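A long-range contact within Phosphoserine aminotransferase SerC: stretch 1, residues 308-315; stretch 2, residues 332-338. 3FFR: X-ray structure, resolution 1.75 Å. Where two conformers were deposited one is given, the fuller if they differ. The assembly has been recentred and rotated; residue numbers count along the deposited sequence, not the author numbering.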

# COMPACT_ATOMS: atom_id res chain seq x y z
N THR A 308 -23.58 -1.44 29.71
CA THR A 308 -25.06 -1.55 29.77
C THR A 308 -25.75 -0.51 28.91
O THR A 308 -26.98 -0.53 28.75
N MSE A 309 -24.96 0.43 28.41
CA MSE A 309 -25.47 1.50 27.56
C MSE A 309 -24.93 1.33 26.13
O MSE A 309 -23.78 0.92 25.91
N LEU A 310 -25.75 1.68 25.16
CA LEU A 310 -25.32 1.55 23.75
C LEU A 310 -24.14 2.46 23.47
O LEU A 310 -24.14 3.61 23.86
N PRO A 311 -23.11 1.94 22.77
CA PRO A 311 -21.97 2.78 22.42
C PRO A 311 -22.37 4.05 21.67
O PRO A 311 -21.73 5.10 21.80
N GLY A 312 -23.45 3.95 20.91
CA GLY A 312 -23.94 5.09 20.11
C GLY A 312 -24.41 6.20 21.04
O GLY A 312 -24.21 7.40 20.78
N GLU A 313 -25.02 5.78 22.14
CA GLU A 313 -25.53 6.72 23.15
C GLU A 313 -24.37 7.35 23.91
O GLU A 313 -24.38 8.54 24.24
N ILE A 314 -23.37 6.53 24.20
CA ILE A 314 -22.19 7.00 24.90
C ILE A 314 -21.49 8.06 24.05
O ILE A 314 -21.10 9.12 24.54
N ASN A 315 -21.33 7.76 22.77
CA ASN A 315 -20.63 8.66 21.87
C ASN A 315 -21.43 9.96 21.63
O ASN A 315 -20.86 11.02 21.43
N LYS A 332 -20.48 -7.57 18.68
CA LYS A 332 -20.39 -6.96 20.02
C LYS A 332 -20.61 -5.45 19.94
O LYS A 332 -20.43 -4.73 20.93
N LYS A 333 -21.01 -4.97 18.76
CA LYS A 333 -21.08 -3.53 18.53
C LYS A 333 -22.08 -2.79 19.44
O LYS A 333 -21.96 -1.59 19.63
N GLU A 334 -23.03 -3.50 20.02
CA GLU A 334 -23.97 -2.83 20.92
C GLU A 334 -23.77 -3.13 22.40
O GLU A 334 -24.42 -2.51 23.25
N THR A 335 -22.83 -4.03 22.70
CA THR A 335 -22.63 -4.48 24.08
C THR A 335 -21.26 -4.26 24.69
O THR A 335 -21.04 -4.60 25.87
N GLN A 336 -20.34 -3.74 23.89
CA GLN A 336 -19.01 -3.40 24.38
C GLN A 336 -18.54 -2.10 23.78
O GLN A 336 -19.02 -1.69 22.74
N ILE A 337 -17.61 -1.44 24.47
CA ILE A 337 -16.85 -0.34 23.87
C ILE A 337 -15.37 -0.76 23.85
O ILE A 337 -14.94 -1.67 24.57
N ARG A 338 -14.61 -0.10 23.00
CA ARG A 338 -13.18 -0.35 22.86
C ARG A 338 -12.49 1.01 22.90
O ARG A 338 -12.74 1.88 22.05

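The contact between these two stretches is small, burying 269 Å² in all, and it is built round P311, which gives up 68 Å² to the other stretch. P311 is the first residue of a helix that begins in stretch 1, and its CA-to-CB bond points toward stretch 2. Proline suits a first helical turn well: its nitrogen carries no hydrogen to donate, and none is required of it there, while the closed ring holds phi near the helical value, here -54°. The ring has a C-gamma exo pucker and lies against the bend that leads stretch 2 into its strand. Its CG sits 3.2 Å from the backbone O of K333 and 3.3 Å from the O of Q336, and its CD is 3.5 Å from the O of E334. These are close carbon-to-oxygen approaches, not hydrogen bonds; the compact ring settles among three backbone carbonyl groups.

I337 contributes the next apolar surface, 53 Å². It lies in the strand, is buried, and points toward stretch 1, whereas its neighbour Q336 points away, as the alternation of a strand would lead one to expect. With chi1 at 62° (p) and chi2 at 169° (t), I337 brings its CG2 methyl to 3.8 Å from CB of P311 and 3.9 Å from CD1 of I314. One methyl therefore meets two helix residues. I314 stands three residues after P311, so about one helical turn brings both side chains to the same side of the helix; it too is buried and points toward the strand. Its m, t rotamer extends CD1 to the contact. The beta-branched isoleucine in the strand and the one in the helix supply branched hydrocarbon without any polar group that burial would leave unpaired.

E334 covers as much surface as I337, also 53 Å², but in a very different setting. It is exposed, its CA-to-CB bond runs sideways, and its m, t rotamer carries the carboxylate out beyond its aliphatic portion. L310, whose CA is 5.4 Å from that of E334, lies alongside. L310 also starts sideways, but its m, t rotamer brings the end nearer: CD2 is 3.8 Å from CB of E334 and 3.8 Å from its backbone O. The closest approach is through CB of E334, and the chain runs on past L310 with its carboxylate close by: OE1 of E334 is 4.2 Å from CD2 of L310. At the N-cap position L310 has no polar side chain to offer; its backbone O accepts from the N of I314 at 3.0 Å, helping to set the helix on which P311 and I314 are displayed.

No hydrogen bond crosses between the stretches, so packing alone joins them here. Several polar side chains near the contact have partners elsewhere in the structure; N315, for example, is hydrogen-bonded there through both OD1 and ND2.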

# COMPACT_ATOMS: atom_id res chain seq x y z
CB THR A 308 -25.59 -1.39 31.22
OG1 THR A 308 -25.26 -0.08 31.70
CG2 THR A 308 -24.98 -2.44 32.11
CB MSE A 309 -25.01 2.85 28.08
CG MSE A 309 -25.40 3.20 29.46
SE MSE A 309 -27.19 3.96 29.50
CE MSE A 309 -28.21 2.29 29.47
CB LEU A 310 -26.45 1.91 22.80
CG LEU A 310 -27.68 1.01 22.81
CD1 LEU A 310 -28.83 1.67 22.02
CD2 LEU A 310 -27.33 -0.35 22.25
CB PRO A 311 -21.10 1.84 21.56
CG PRO A 311 -21.42 0.44 22.06
CD PRO A 311 -22.90 0.52 22.40
CB GLU A 313 -26.51 6.06 24.10
CG GLU A 313 -27.85 5.82 23.46
CD GLU A 313 -28.46 7.10 22.89
OE1 GLU A 313 -28.35 8.16 23.56
OE2 GLU A 313 -29.03 7.04 21.78
CB ILE A 314 -21.20 5.82 25.25
CG1 ILE A 314 -21.85 4.87 26.28
CG2 ILE A 314 -19.87 6.35 25.78
CD1 ILE A 314 -21.14 3.49 26.40
CB ASN A 315 -20.24 7.99 20.56
CG ASN A 315 -18.93 7.19 20.72
OD1 ASN A 315 -18.02 7.64 21.44
ND2 ASN A 315 -18.84 6.02 20.07
CB LYS A 332 -19.02 -7.20 20.64
CG LYS A 332 -18.72 -8.67 20.95
CD LYS A 332 -19.70 -9.22 21.92
CE LYS A 332 -19.40 -10.66 22.25
NZ LYS A 332 -20.30 -11.16 23.31
CB LYS A 333 -21.35 -3.19 17.06
CG LYS A 333 -22.73 -3.59 16.58
CD LYS A 333 -22.89 -3.35 15.08
CE LYS A 333 -24.16 -4.05 14.54
NZ LYS A 333 -24.11 -5.56 14.69
CB GLU A 334 -25.41 -3.17 20.53
CG GLU A 334 -25.83 -2.62 19.17
CD GLU A 334 -27.31 -2.87 18.87
OE1 GLU A 334 -27.97 -3.62 19.63
OE2 GLU A 334 -27.82 -2.31 17.88
CB THR A 335 -22.97 -5.95 24.19
OG1 THR A 335 -22.16 -6.68 23.27
CG2 THR A 335 -24.48 -6.15 23.85
CB GLN A 336 -17.96 -4.48 24.03
CG GLN A 336 -18.22 -5.88 24.53
CD GLN A 336 -17.07 -6.84 24.24
OE1 GLN A 336 -16.58 -6.94 23.10
NE2 GLN A 336 -16.62 -7.56 25.28
CB ILE A 337 -17.03 1.03 24.54
CG1 ILE A 337 -16.54 1.02 26.00
CG2 ILE A 337 -18.50 1.56 24.36
CD1 ILE A 337 -16.43 2.39 26.63
CB ARG A 338 -12.90 -1.08 21.56
CG ARG A 338 -13.71 -2.37 21.37
CD ARG A 338 -13.15 -3.17 20.20
NE ARG A 338 -13.50 -2.56 18.91
CZ ARG A 338 -12.88 -2.81 17.78
NH1 ARG A 338 -11.80 -3.59 17.75
NH2 ARG A 338 -13.27 -2.20 16.67